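PDB 4OC8: restriction endonuclease AspBHI from Azoarcus sp., which cleaves DNA in a modification-dependent manner and assembles as a tetramer. Local coordinates for residues 11-16 against 180-185; 15-20 against 135-140; 55-60 against 121-126; 73-78 against 215-220; 175-180 against 198-203. One frame throughout, in Å; residues are numbered along the deposited sequence.

From the N terminus, residues 11-16 pair with 180-185 in contact 1, closing the widest loop of the five, and the same part of the chain runs on into contact 2, where 15-20 meets strand 133-142. Contact 3, between strands 55-62 and 122-127, is nested inside both. Contact 4 starts at the turn 73-78, within contact 3, but closes only at 215-220, so it crosses contacts 1, 2 and 3; it ties the large mixed sheet to the chain leading to the five-stranded sheet. Contact 5 is nested inside contact 4 and crosses contact 1, joining the loop and strand at 175-180 to helix 199-207.

Contact 1: 11-16 against 180-185; sequences QVDLIV and IPRAWV
Asp13 and Arg182 meet at the start of helix 182-189, but not through their charges. The carboxylate turns beside the Asp13 backbone N (chi1 -82°), and OD1 takes the Arg182 N-H at 2.8 Å from above the carboxylate plane. Being at a helix N-terminus would probably favour the ionised acid. Replacing Asp13 with an alanine would remove this acceptor and would probably loosen the first turn of the helix against 11-16. The Arg182 side chain leaves the backbone in the crowded position (chi1 68°) and bends at chi3, so that CD lies 3.3 Å from Val12 O and one guanidinium face covers Gln11 N; NH1 is bonded to Pro36 O. Leu14 crosses this arginine at about a right angle, its CD1 4.2 Å from Arg182 CB, while its CD2 approaches Val185 CG2 at 4.3 Å. Leu14 and Ile180 form an antiparallel hydrogen-bonded pair: Leu14 N to Ile180 O is 3.0 Å and Ile180 N to Leu14 O 2.9 Å, and the two CB atoms sit on the same face. Strand 179-180 of this two-stranded ladder leads through Pro181 into helix 182-189, and the ladder lies over strands 122-127 and 133-142, with Leu14 against Leu123 and Phe136.

Contact 2: 15-20 against 135-140; sequences IVDAVY and RFRGLA
Two backbone bonds stitch the turn at 15-18 to strand 133-142. Asp17 N donates to Phe136 O (2.5 Å), and Phe136 N donates to Ala18 O (3.1 Å), both nearly along the carbonyl axis. Ala18 O also receives the CA-H of Arg135. Within the turn, of type II, Ala18 N bonds Ile15 O at 2.9 Å, with Asp17 at positive phi (66°). The Ile15 N-H is taken by Tyr20 OH at 2.7 Å, in the plane of the ring, and the same hydroxyl is bonded to Asp13 O.

The charged ends find their main partners further out. Asp17 OD1 lies 3.7 Å from Arg137 NH1, a long salt bridge of charges alone, since OD1 lies well out of the guanidinium plane and no N-H points at it; the stronger partner of Asp17 is Arg164 of the second subunit, which also bonds Arg137 O. Arg137 NE bonds Thr126 OG1. Arg135 forms a salt bridge through NH2 with Glu128, and Val19 CG2 sits over one face of its guanidinium.

The Phe136 ring has Gly138 N above its centre at 3.6 Å and Ile15 O at its edge. Tyr20 lies alongside, CE1 3.8 Å from Phe136 CB. From Val19 and Arg135, a non-hydrogen-bonded antiparallel pair, strand 19-24 continues beside strand 133-142, which has strand 122-127 as another neighbour.

Contact 3: 55-60 against 121-126; sequences PTLLVL and PILVFT
The one aromatic ring here, Phe125, is met obliquely by Val59, whose CG1 comes within 3.7 Å of Phe125 CD1. The Phe136 ring also meets it, the planes at about 60°, and Phe134 touches it. The Pro121 ring is crossed at about a right angle by Leu57, CD1 reaching Pro121 CB at 3.7 Å, while Trp184 and Val188 of helix 182-189 pack on this proline.

Leu57 CG stands anti to the backbone N (chi1 -169°), which brings its CD2 to Leu123 CD1 at 4.2 Å and near Val185. An alanine at Leu57 would lose both methyl contacts and would probably weaken the packing between the strands and helix 182-189. Val59, Leu123 and Phe125 lie on this face of the sheet; Leu58, Ile122, Leu60 and Val124 lie on the reverse. There Leu60 and Ile122 run side by side, Leu60 CD1 3.8 Å from Ile122 CG2, and Leu58 packs on Ile107 of helix 100-113.

Four backbone bonds alternate between the strands: Leu58 N to Pro121 O (2.9 Å), Leu123 N to Leu58 O (2.8 Å), Leu60 N to Leu123 O and Phe125 N to Leu60 O. The third is the least regular, its donor lying above the carbonyl plane. The two strands run parallel, at 18°, within the large, curled mixed sheet of the N-terminal region, which probably has a PUA-like fold.

Contact 4: 73-78 against 215-220; sequences LDETTG and APRSLL
Ionic interactions dominate at the side-chain ends. Arg217 is extended from CG to NE and sends its guanidinium to two acids, Asp74 and Glu75, in a salt-bridge network. Glu75, its chain bent at chi2 (87°), meets it obliquely, OE1 lying 2.5 Å from NH2, with the carboxylate and guanidinium planes 81° apart. Asp74 OD1 lies at the guanidinium edge, 3.9 Å from NH1, a long salt bridge; the Asp74 carboxylate plane is turned only 21° from that of the guanidinium. Asp74 has its strongest partner elsewhere, in a salt bridge from OD2 to Arg288 of the third subunit, whose like charge comes close to Arg217 NH1. The paired acids would be expected to offset that repulsion.

These acids lie where strand 72-74 passes into the turn of a beta hairpin with strand 79-83, Gly78 N bonding Asp74 O at 2.8 Å. Residues 215-220, without regular structure, lie between helices 199-207 and 224-227, along the chain that connects the large mixed sheet with the five-stranded one.

One backbone hydrogen bond joins the two parts: Ala215 N donates to Glu75 O at 2.9 Å, in the carbonyl plane.

Van der Waals contact is slight: Thr76 CG2 lies 4.1 Å from Pro216 CA, and the Ala215 methyl rests against the Glu75 carbonyl, CB 3.5 Å from O. Trp157 of the second subunit packs on Pro216, and Thr159 of that subunit bonds Ala215 O.

Contact 5: 175-180 against 198-203; sequences LDEAVI and PVAWNA
A helix start receives a side-chain carboxylate here: helix 199-207 begins after Pro198 at the N-cap position, and Glu177 from the loop before strand 179-180 reaches its first turn. Upstream of that glutamate the loop is bent by an inverse gamma turn centred on Asp176, whose OD1 bonds Trp157 of the second subunit.

Glu177 leaves the backbone with CG beside the N (chi1 -61°), and the chain bends at chi2, lying obliquely over the proline; CD is 3.4 Å from Pro198 CB. OE2 takes the Ala200 N-H at 3.0 Å with a nearly straight bond (164°), from above the carboxylate plane. Val199 N is close to this oxygen, but its angle is too poor for a bond. Facing the positive end of the helix dipole, the carboxylate is likely to stay ionised.

On the proline's ring, CG is touched by Ile180 CD1 at 4.0 Å, crossing at about a right angle. Trp201 meets Trp184 edge-to-face and packs on Val141 of strand 133-142, so that helix 199-207 is held against both helix 182-189 and the large sheet. Leu175 packs alongside the helix: its CD1 lies 3.9 Å from Ala200 CB and, at the edge of the indole near its plane, 4.0 Å from Trp201 CE3.

Contact 1: 11-16 against 180-185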
# COMPACT_ATOMS: atom_id res chain seq x y z
N GLN A 11 -42.99 -4.57 9.72
CA GLN A 11 -43.29 -3.20 9.34
C GLN A 11 -42.07 -2.35 9.00
O GLN A 11 -42.07 -1.61 8.01
CB GLN A 11 -44.12 -2.52 10.44
CG GLN A 11 -45.53 -3.07 10.57
CD GLN A 11 -46.12 -2.87 11.96
OE1 GLN A 11 -45.44 -2.38 12.87
NE2 GLN A 11 -47.38 -3.25 12.12
N VAL A 12 -41.02 -2.44 9.81
CA VAL A 12 -39.85 -1.58 9.65
C VAL A 12 -39.01 -1.93 8.41
O VAL A 12 -38.96 -3.08 7.97
CB VAL A 12 -38.97 -1.60 10.94
CG1 VAL A 12 -38.33 -2.96 11.13
CG2 VAL A 12 -37.92 -0.50 10.89
N ASP A 13 -38.37 -0.91 7.83
CA ASP A 13 -37.48 -1.10 6.69
C ASP A 13 -36.14 -1.73 7.12
O ASP A 13 -35.88 -1.91 8.31
CB ASP A 13 -37.23 0.23 5.99
CG ASP A 13 -38.33 0.61 5.03
OD1 ASP A 13 -38.95 -0.33 4.46
OD2 ASP A 13 -38.59 1.82 4.84
N LEU A 14 -35.31 -2.04 6.13
CA LEU A 14 -33.97 -2.56 6.39
C LEU A 14 -32.95 -1.43 6.47
O LEU A 14 -32.58 -0.85 5.44
CB LEU A 14 -33.55 -3.54 5.29
CG LEU A 14 -34.04 -4.99 5.37
CD1 LEU A 14 -35.54 -5.07 5.18
CD2 LEU A 14 -33.34 -5.82 4.32
N ILE A 15 -32.51 -1.12 7.68
CA ILE A 15 -31.62 0.02 7.93
C ILE A 15 -30.18 -0.42 8.21
O ILE A 15 -29.95 -1.32 9.02
CB ILE A 15 -32.16 0.88 9.10
CG1 ILE A 15 -33.63 1.25 8.84
CG2 ILE A 15 -31.31 2.13 9.30
CD1 ILE A 15 -34.43 1.51 10.09
N VAL A 16 -29.23 0.20 7.53
CA VAL A 16 -27.82 -0.17 7.66
C VAL A 16 -27.35 -0.14 9.11
O VAL A 16 -27.50 0.86 9.81
CB VAL A 16 -26.92 0.74 6.80
CG1 VAL A 16 -25.46 0.50 7.13
CG2 VAL A 16 -27.19 0.50 5.32
N ILE A 180 -33.17 0.29 2.89
CA ILE A 180 -33.72 -0.58 1.86
C ILE A 180 -35.18 -0.88 2.18
O ILE A 180 -35.48 -1.51 3.20
CB ILE A 180 -32.93 -1.90 1.77
CG1 ILE A 180 -31.43 -1.61 1.74
CG2 ILE A 180 -33.36 -2.68 0.55
CD1 ILE A 180 -31.00 -0.79 0.55
N PRO A 181 -36.09 -0.42 1.32
CA PRO A 181 -37.53 -0.58 1.53
C PRO A 181 -37.90 -2.05 1.62
O PRO A 181 -37.56 -2.81 0.71
CB PRO A 181 -38.13 0.01 0.25
CG PRO A 181 -37.10 0.93 -0.27
CD PRO A 181 -35.80 0.28 0.06
N ARG A 182 -38.58 -2.46 2.69
CA ARG A 182 -39.01 -3.85 2.80
C ARG A 182 -40.09 -4.18 1.77
O ARG A 182 -40.25 -5.34 1.37
CB ARG A 182 -39.49 -4.20 4.22
CG ARG A 182 -40.77 -3.51 4.66
CD ARG A 182 -41.31 -4.15 5.94
NE ARG A 182 -42.07 -5.37 5.67
CZ ARG A 182 -41.94 -6.50 6.35
NH1 ARG A 182 -41.08 -6.58 7.36
NH2 ARG A 182 -42.68 -7.56 6.03
N ALA A 183 -40.82 -3.16 1.33
CA ALA A 183 -41.77 -3.31 0.23
C ALA A 183 -41.07 -3.85 -1.02
O ALA A 183 -41.56 -4.78 -1.66
CB ALA A 183 -42.44 -1.99 -0.07
N TRP A 184 -39.92 -3.26 -1.34
CA TRP A 184 -39.13 -3.69 -2.50
C TRP A 184 -38.59 -5.09 -2.31
O TRP A 184 -38.62 -5.91 -3.24
CB TRP A 184 -37.96 -2.73 -2.73
CG TRP A 184 -37.12 -3.09 -3.92
CD1 TRP A 184 -37.51 -3.08 -5.23
CD2 TRP A 184 -35.74 -3.48 -3.92
NE1 TRP A 184 -36.46 -3.45 -6.04
CE2 TRP A 184 -35.36 -3.70 -5.26
CE3 TRP A 184 -34.79 -3.66 -2.91
CZ2 TRP A 184 -34.07 -4.10 -5.62
CZ3 TRP A 184 -33.51 -4.06 -3.27
CH2 TRP A 184 -33.17 -4.27 -4.61
N VAL A 185 -38.10 -5.36 -1.11
CA VAL A 185 -37.53 -6.67 -0.79
C VAL A 185 -38.57 -7.76 -0.99
O VAL A 185 -38.32 -8.73 -1.71
CB VAL A 185 -37.00 -6.71 0.65
CG1 VAL A 185 -36.57 -8.12 1.01
CG2 VAL A 185 -35.83 -5.75 0.80

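Contact 2: 15-20 against 135-140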
# COMPACT_ATOMS: atom_id res chain seq x y z
N ILE A 15 -32.51 -1.12 7.68
CA ILE A 15 -31.62 0.02 7.93
C ILE A 15 -30.18 -0.42 8.21
O ILE A 15 -29.95 -1.32 9.02
CB ILE A 15 -32.16 0.88 9.10
CG1 ILE A 15 -33.63 1.25 8.84
CG2 ILE A 15 -31.31 2.13 9.30
CD1 ILE A 15 -34.43 1.51 10.09
N VAL A 16 -29.23 0.20 7.53
CA VAL A 16 -27.82 -0.17 7.66
C VAL A 16 -27.35 -0.14 9.11
O VAL A 16 -27.50 0.86 9.81
CB VAL A 16 -26.92 0.74 6.80
CG1 VAL A 16 -25.46 0.50 7.13
CG2 VAL A 16 -27.19 0.50 5.32
N ASP A 17 -26.80 -1.27 9.55
CA ASP A 17 -26.28 -1.44 10.91
C ASP A 17 -27.36 -1.40 12.00
O ASP A 17 -27.05 -1.21 13.18
CB ASP A 17 -25.14 -0.46 11.20
CG ASP A 17 -23.91 -0.72 10.35
OD1 ASP A 17 -23.86 -1.76 9.65
OD2 ASP A 17 -22.98 0.11 10.38
N ALA A 18 -28.62 -1.58 11.62
CA ALA A 18 -29.69 -1.72 12.60
C ALA A 18 -29.80 -3.17 13.06
O ALA A 18 -29.51 -4.10 12.30
CB ALA A 18 -31.01 -1.24 12.02
N VAL A 19 -30.22 -3.37 14.30
CA VAL A 19 -30.25 -4.71 14.87
C VAL A 19 -31.66 -5.29 14.89
O VAL A 19 -32.58 -4.70 15.44
CB VAL A 19 -29.63 -4.74 16.28
CG1 VAL A 19 -29.84 -6.11 16.91
CG2 VAL A 19 -28.15 -4.40 16.21
N TYR A 20 -31.80 -6.46 14.29
CA TYR A 20 -33.07 -7.14 14.19
C TYR A 20 -33.00 -8.44 14.98
O TYR A 20 -32.31 -9.38 14.58
CB TYR A 20 -33.40 -7.41 12.73
CG TYR A 20 -33.45 -6.14 11.90
CD1 TYR A 20 -32.30 -5.62 11.34
CD2 TYR A 20 -34.64 -5.46 11.71
CE1 TYR A 20 -32.33 -4.45 10.60
CE2 TYR A 20 -34.69 -4.30 10.96
CZ TYR A 20 -33.53 -3.80 10.41
OH TYR A 20 -33.57 -2.64 9.67
N ARG A 135 -27.48 -8.01 12.62
CA ARG A 135 -27.27 -6.64 12.21
C ARG A 135 -27.20 -6.57 10.68
O ARG A 135 -26.35 -7.22 10.05
CB ARG A 135 -25.98 -6.09 12.82
CG ARG A 135 -25.69 -4.63 12.48
CD ARG A 135 -24.39 -4.18 13.10
NE ARG A 135 -24.41 -4.30 14.55
CZ ARG A 135 -24.66 -3.29 15.38
NH1 ARG A 135 -24.90 -2.08 14.90
NH2 ARG A 135 -24.66 -3.50 16.69
N PHE A 136 -28.11 -5.79 10.09
CA PHE A 136 -28.13 -5.60 8.64
C PHE A 136 -26.94 -4.75 8.21
O PHE A 136 -26.75 -3.64 8.71
CB PHE A 136 -29.44 -4.95 8.20
CG PHE A 136 -29.52 -4.69 6.72
CD1 PHE A 136 -29.60 -5.74 5.82
CD2 PHE A 136 -29.51 -3.40 6.23
CE1 PHE A 136 -29.67 -5.51 4.47
CE2 PHE A 136 -29.58 -3.16 4.87
CZ PHE A 136 -29.66 -4.22 3.99
N ARG A 137 -26.14 -5.27 7.29
CA ARG A 137 -24.90 -4.62 6.91
C ARG A 137 -25.00 -3.86 5.59
O ARG A 137 -24.16 -3.02 5.29
CB ARG A 137 -23.76 -5.63 6.84
CG ARG A 137 -23.36 -6.19 8.20
CD ARG A 137 -23.36 -5.11 9.26
NE ARG A 137 -22.62 -5.50 10.45
CZ ARG A 137 -21.48 -4.95 10.85
NH1 ARG A 137 -20.94 -3.96 10.15
NH2 ARG A 137 -20.87 -5.38 11.95
N GLY A 138 -26.03 -4.17 4.81
CA GLY A 138 -26.26 -3.46 3.57
C GLY A 138 -26.75 -4.32 2.41
O GLY A 138 -26.87 -5.54 2.51
N LEU A 139 -27.02 -3.64 1.30
CA LEU A 139 -27.41 -4.30 0.06
C LEU A 139 -26.17 -4.35 -0.81
O LEU A 139 -25.45 -3.36 -0.93
CB LEU A 139 -28.51 -3.49 -0.62
CG LEU A 139 -28.70 -3.67 -2.13
CD1 LEU A 139 -29.50 -4.93 -2.43
CD2 LEU A 139 -29.35 -2.44 -2.73
N ALA A 140 -25.90 -5.50 -1.40
CA ALA A 140 -24.61 -5.69 -2.07
C ALA A 140 -24.71 -6.18 -3.50
O ALA A 140 -25.70 -6.79 -3.90
CB ALA A 140 -23.73 -6.61 -1.24

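Contact 3: 55-60 against 121-126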
# COMPACT_ATOMS: atom_id res chain seq x y z
N PRO A 55 -32.92 -17.67 -8.51
CA PRO A 55 -33.22 -17.05 -7.21
C PRO A 55 -33.71 -15.61 -7.37
O PRO A 55 -33.17 -14.85 -8.17
CB PRO A 55 -31.86 -17.08 -6.49
CG PRO A 55 -30.86 -17.06 -7.60
CD PRO A 55 -31.47 -17.84 -8.73
N THR A 56 -34.74 -15.25 -6.62
CA THR A 56 -35.31 -13.91 -6.70
C THR A 56 -34.62 -12.95 -5.74
O THR A 56 -34.51 -11.75 -6.00
CB THR A 56 -36.82 -13.93 -6.41
OG1 THR A 56 -37.05 -14.32 -5.05
CG2 THR A 56 -37.51 -14.92 -7.33
N LEU A 57 -34.15 -13.50 -4.62
CA LEU A 57 -33.50 -12.71 -3.59
C LEU A 57 -32.53 -13.58 -2.80
O LEU A 57 -32.83 -14.74 -2.52
CB LEU A 57 -34.55 -12.14 -2.64
CG LEU A 57 -34.07 -11.09 -1.65
CD1 LEU A 57 -34.37 -9.70 -2.20
CD2 LEU A 57 -34.73 -11.30 -0.32
N LEU A 58 -31.37 -13.04 -2.44
CA LEU A 58 -30.37 -13.81 -1.70
C LEU A 58 -29.92 -13.14 -0.40
O LEU A 58 -29.46 -12.00 -0.40
CB LEU A 58 -29.15 -14.12 -2.58
CG LEU A 58 -28.00 -14.84 -1.87
CD1 LEU A 58 -28.48 -16.12 -1.22
CD2 LEU A 58 -26.84 -15.13 -2.82
N VAL A 59 -30.06 -13.86 0.71
CA VAL A 59 -29.63 -13.36 2.02
C VAL A 59 -28.37 -14.07 2.53
O VAL A 59 -28.38 -15.29 2.73
CB VAL A 59 -30.75 -13.53 3.07
CG1 VAL A 59 -30.26 -13.15 4.44
CG2 VAL A 59 -31.95 -12.71 2.69
N LEU A 60 -27.29 -13.33 2.72
CA LEU A 60 -26.05 -13.90 3.24
C LEU A 60 -25.82 -13.48 4.68
O LEU A 60 -25.80 -12.29 4.99
CB LEU A 60 -24.85 -13.46 2.39
CG LEU A 60 -24.89 -13.81 0.91
CD1 LEU A 60 -23.66 -13.27 0.20
CD2 LEU A 60 -25.01 -15.31 0.72
N PRO A 121 -31.05 -9.39 -5.60
CA PRO A 121 -30.53 -8.51 -4.54
C PRO A 121 -29.89 -9.33 -3.43
O PRO A 121 -30.49 -10.27 -2.91
CB PRO A 121 -31.79 -7.81 -4.03
CG PRO A 121 -32.71 -7.80 -5.19
CD PRO A 121 -32.46 -9.10 -5.90
N ILE A 122 -28.66 -8.97 -3.07
CA ILE A 122 -27.94 -9.65 -2.01
C ILE A 122 -28.03 -8.84 -0.73
O ILE A 122 -27.53 -7.72 -0.66
CB ILE A 122 -26.46 -9.85 -2.39
CG1 ILE A 122 -26.34 -10.81 -3.57
CG2 ILE A 122 -25.67 -10.38 -1.20
CD1 ILE A 122 -25.80 -10.18 -4.84
N LEU A 123 -28.68 -9.40 0.28
CA LEU A 123 -28.82 -8.74 1.57
C LEU A 123 -27.87 -9.34 2.60
O LEU A 123 -28.02 -10.49 3.00
CB LEU A 123 -30.26 -8.86 2.09
CG LEU A 123 -31.38 -8.26 1.24
CD1 LEU A 123 -32.70 -8.45 1.93
CD2 LEU A 123 -31.14 -6.79 0.97
N VAL A 124 -26.89 -8.54 3.02
CA VAL A 124 -25.88 -8.99 3.97
C VAL A 124 -26.30 -8.76 5.43
O VAL A 124 -26.73 -7.67 5.80
CB VAL A 124 -24.54 -8.26 3.73
CG1 VAL A 124 -23.46 -8.79 4.65
CG2 VAL A 124 -24.13 -8.40 2.27
N PHE A 125 -26.19 -9.81 6.25
CA PHE A 125 -26.43 -9.70 7.68
C PHE A 125 -25.25 -10.30 8.44
O PHE A 125 -24.61 -11.23 7.96
CB PHE A 125 -27.70 -10.44 8.09
CG PHE A 125 -28.97 -9.80 7.61
CD1 PHE A 125 -29.50 -10.12 6.37
CD2 PHE A 125 -29.64 -8.89 8.41
CE1 PHE A 125 -30.68 -9.54 5.93
CE2 PHE A 125 -30.82 -8.30 7.98
CZ PHE A 125 -31.34 -8.63 6.74
N THR A 126 -24.97 -9.78 9.63
CA THR A 126 -23.98 -10.40 10.51
C THR A 126 -24.59 -10.69 11.87
O THR A 126 -25.34 -9.88 12.40
CB THR A 126 -22.70 -9.54 10.67
OG1 THR A 126 -23.04 -8.25 11.22
CG2 THR A 126 -22.01 -9.35 9.34

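Contact 4: 73-78 against 215-220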
# COMPACT_ATOMS: atom_id res chain seq x y z
N LEU A 73 -16.23 -7.74 6.77
CA LEU A 73 -16.84 -6.53 6.25
C LEU A 73 -15.96 -5.32 6.52
O LEU A 73 -15.87 -4.83 7.65
CB LEU A 73 -18.23 -6.30 6.85
CG LEU A 73 -18.89 -5.00 6.38
CD1 LEU A 73 -19.05 -4.98 4.87
CD2 LEU A 73 -20.22 -4.79 7.07
N ASP A 74 -15.31 -4.83 5.47
CA ASP A 74 -14.53 -3.61 5.57
C ASP A 74 -15.46 -2.40 5.52
O ASP A 74 -15.87 -1.97 4.44
CB ASP A 74 -13.51 -3.53 4.43
CG ASP A 74 -12.46 -2.47 4.68
OD1 ASP A 74 -12.33 -2.01 5.83
OD2 ASP A 74 -11.76 -2.11 3.71
N GLU A 75 -15.77 -1.85 6.69
CA GLU A 75 -16.62 -0.67 6.79
C GLU A 75 -16.09 0.48 5.93
O GLU A 75 -16.86 1.26 5.38
CB GLU A 75 -16.72 -0.19 8.24
CG GLU A 75 -17.47 -1.12 9.19
CD GLU A 75 -16.57 -2.18 9.80
OE1 GLU A 75 -15.33 -2.04 9.74
OE2 GLU A 75 -17.12 -3.17 10.34
N THR A 76 -14.77 0.56 5.81
CA THR A 76 -14.12 1.66 5.13
C THR A 76 -14.41 1.71 3.63
O THR A 76 -14.62 2.78 3.07
CB THR A 76 -12.60 1.62 5.35
OG1 THR A 76 -12.33 1.62 6.75
CG2 THR A 76 -11.93 2.82 4.70
N THR A 77 -14.40 0.55 2.98
CA THR A 77 -14.56 0.52 1.53
C THR A 77 -15.89 -0.12 1.12
O THR A 77 -16.27 -0.11 -0.05
CB THR A 77 -13.37 -0.23 0.87
OG1 THR A 77 -13.43 -1.62 1.20
CG2 THR A 77 -12.05 0.35 1.36
N GLY A 78 -16.60 -0.66 2.10
CA GLY A 78 -17.86 -1.32 1.83
C GLY A 78 -17.65 -2.64 1.11
O GLY A 78 -18.55 -3.15 0.43
N ALA A 215 -17.33 4.05 4.61
CA ALA A 215 -17.45 4.64 5.93
C ALA A 215 -16.15 4.55 6.74
O ALA A 215 -16.02 3.70 7.62
CB ALA A 215 -18.60 3.99 6.69
N PRO A 216 -15.18 5.43 6.44
CA PRO A 216 -13.88 5.45 7.11
C PRO A 216 -14.02 5.52 8.62
O PRO A 216 -14.93 6.18 9.12
CB PRO A 216 -13.24 6.74 6.58
CG PRO A 216 -13.89 6.97 5.27
CD PRO A 216 -15.30 6.49 5.43
N ARG A 217 -13.13 4.83 9.33
CA ARG A 217 -13.22 4.74 10.78
C ARG A 217 -12.77 6.03 11.44
O ARG A 217 -11.76 6.62 11.05
CB ARG A 217 -12.37 3.58 11.30
CG ARG A 217 -12.94 2.21 11.01
CD ARG A 217 -12.09 1.10 11.61
NE ARG A 217 -12.62 -0.21 11.23
CZ ARG A 217 -12.33 -0.83 10.09
NH1 ARG A 217 -11.52 -0.26 9.21
NH2 ARG A 217 -12.86 -2.02 9.83
N SER A 218 -13.52 6.47 12.44
CA SER A 218 -13.09 7.56 13.29
C SER A 218 -11.88 7.10 14.10
O SER A 218 -11.66 5.90 14.24
CB SER A 218 -14.22 8.02 14.20
OG SER A 218 -15.14 6.97 14.45
N LEU A 219 -11.10 8.05 14.61
CA LEU A 219 -9.87 7.73 15.33
C LEU A 219 -10.10 6.78 16.51
O LEU A 219 -10.95 7.04 17.37
CB LEU A 219 -9.16 9.01 15.79
CG LEU A 219 -8.72 9.92 14.64
CD1 LEU A 219 -8.14 11.22 15.17
CD2 LEU A 219 -7.72 9.20 13.75
N LEU A 220 -9.34 5.69 16.53
CA LEU A 220 -9.59 4.61 17.47
C LEU A 220 -8.41 4.35 18.39
O LEU A 220 -7.28 4.19 17.93
CB LEU A 220 -9.93 3.33 16.70
CG LEU A 220 -10.17 2.06 17.53
CD1 LEU A 220 -11.49 2.16 18.29
CD2 LEU A 220 -10.12 0.82 16.65

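Contact 5: 175-180 against 198-203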
# COMPACT_ATOMS: atom_id res chain seq x y z
N LEU A 175 -23.60 -1.45 -1.60
CA LEU A 175 -24.01 -0.23 -2.29
C LEU A 175 -24.33 0.90 -1.31
O LEU A 175 -24.78 0.64 -0.19
CB LEU A 175 -25.23 -0.50 -3.17
CG LEU A 175 -24.98 -1.28 -4.46
CD1 LEU A 175 -26.27 -1.44 -5.25
CD2 LEU A 175 -23.92 -0.60 -5.30
N ASP A 176 -24.12 2.14 -1.73
CA ASP A 176 -24.40 3.31 -0.90
C ASP A 176 -25.90 3.61 -0.79
O ASP A 176 -26.41 4.47 -1.49
CB ASP A 176 -23.67 4.56 -1.41
CG ASP A 176 -23.74 5.72 -0.44
OD1 ASP A 176 -24.36 5.58 0.63
OD2 ASP A 176 -23.16 6.78 -0.75
N GLU A 177 -26.57 2.91 0.12
CA GLU A 177 -27.97 3.14 0.43
C GLU A 177 -28.18 2.96 1.93
O GLU A 177 -27.85 1.91 2.47
CB GLU A 177 -28.87 2.16 -0.33
CG GLU A 177 -28.77 2.27 -1.85
CD GLU A 177 -29.39 3.55 -2.40
OE1 GLU A 177 -30.25 4.15 -1.72
OE2 GLU A 177 -29.03 3.94 -3.54
N ALA A 178 -28.73 3.96 2.60
CA ALA A 178 -28.93 3.89 4.04
C ALA A 178 -30.16 3.06 4.42
O ALA A 178 -30.18 2.41 5.46
CB ALA A 178 -29.02 5.28 4.65
N VAL A 179 -31.19 3.09 3.57
CA VAL A 179 -32.42 2.37 3.86
C VAL A 179 -32.93 1.57 2.66
O VAL A 179 -33.10 2.10 1.56
CB VAL A 179 -33.55 3.31 4.34
CG1 VAL A 179 -34.80 2.52 4.62
CG2 VAL A 179 -33.12 4.08 5.58
N ILE A 180 -33.17 0.29 2.89
CA ILE A 180 -33.72 -0.58 1.86
C ILE A 180 -35.18 -0.88 2.18
O ILE A 180 -35.48 -1.51 3.20
CB ILE A 180 -32.93 -1.90 1.77
CG1 ILE A 180 -31.43 -1.61 1.74
CG2 ILE A 180 -33.36 -2.68 0.55
CD1 ILE A 180 -31.00 -0.79 0.55
N PRO A 198 -33.60 0.94 -5.00
CA PRO A 198 -32.65 2.01 -4.67
C PRO A 198 -31.90 2.49 -5.90
O PRO A 198 -31.70 1.71 -6.83
CB PRO A 198 -31.70 1.34 -3.68
CG PRO A 198 -32.55 0.31 -3.02
CD PRO A 198 -33.46 -0.21 -4.10
N VAL A 199 -31.50 3.75 -5.90
CA VAL A 199 -30.87 4.35 -7.07
C VAL A 199 -29.58 3.63 -7.44
O VAL A 199 -29.32 3.37 -8.61
CB VAL A 199 -30.57 5.85 -6.86
CG1 VAL A 199 -30.07 6.48 -8.14
CG2 VAL A 199 -31.80 6.58 -6.36
N ALA A 200 -28.77 3.30 -6.43
CA ALA A 200 -27.51 2.61 -6.65
C ALA A 200 -27.72 1.25 -7.33
O ALA A 200 -26.93 0.83 -8.18
CB ALA A 200 -26.75 2.45 -5.33
N TRP A 201 -28.80 0.57 -6.95
CA TRP A 201 -29.14 -0.71 -7.56
C TRP A 201 -29.50 -0.56 -9.03
O TRP A 201 -28.98 -1.29 -9.87
CB TRP A 201 -30.27 -1.41 -6.80
CG TRP A 201 -30.58 -2.75 -7.39
CD1 TRP A 201 -31.56 -3.04 -8.30
CD2 TRP A 201 -29.89 -3.98 -7.13
NE1 TRP A 201 -31.53 -4.38 -8.61
CE2 TRP A 201 -30.52 -4.98 -7.91
CE3 TRP A 201 -28.82 -4.34 -6.32
CZ2 TRP A 201 -30.09 -6.31 -7.90
CZ3 TRP A 201 -28.40 -5.67 -6.31
CH2 TRP A 201 -29.04 -6.63 -7.09
N ASN A 202 -30.40 0.37 -9.35
CA ASN A 202 -30.78 0.60 -10.75
C ASN A 202 -29.58 1.01 -11.58
O ASN A 202 -29.42 0.57 -12.72
CB ASN A 202 -31.88 1.66 -10.85
CG ASN A 202 -33.22 1.17 -10.35
OD1 ASN A 202 -33.56 -0.00 -10.52
ND2 ASN A 202 -33.98 2.06 -9.73
N ALA A 203 -28.74 1.86 -10.99
CA ALA A 203 -27.50 2.29 -11.63
C ALA A 203 -26.63 1.09 -11.97
O ALA A 203 -26.11 0.98 -13.09
CB ALA A 203 -26.75 3.25 -10.73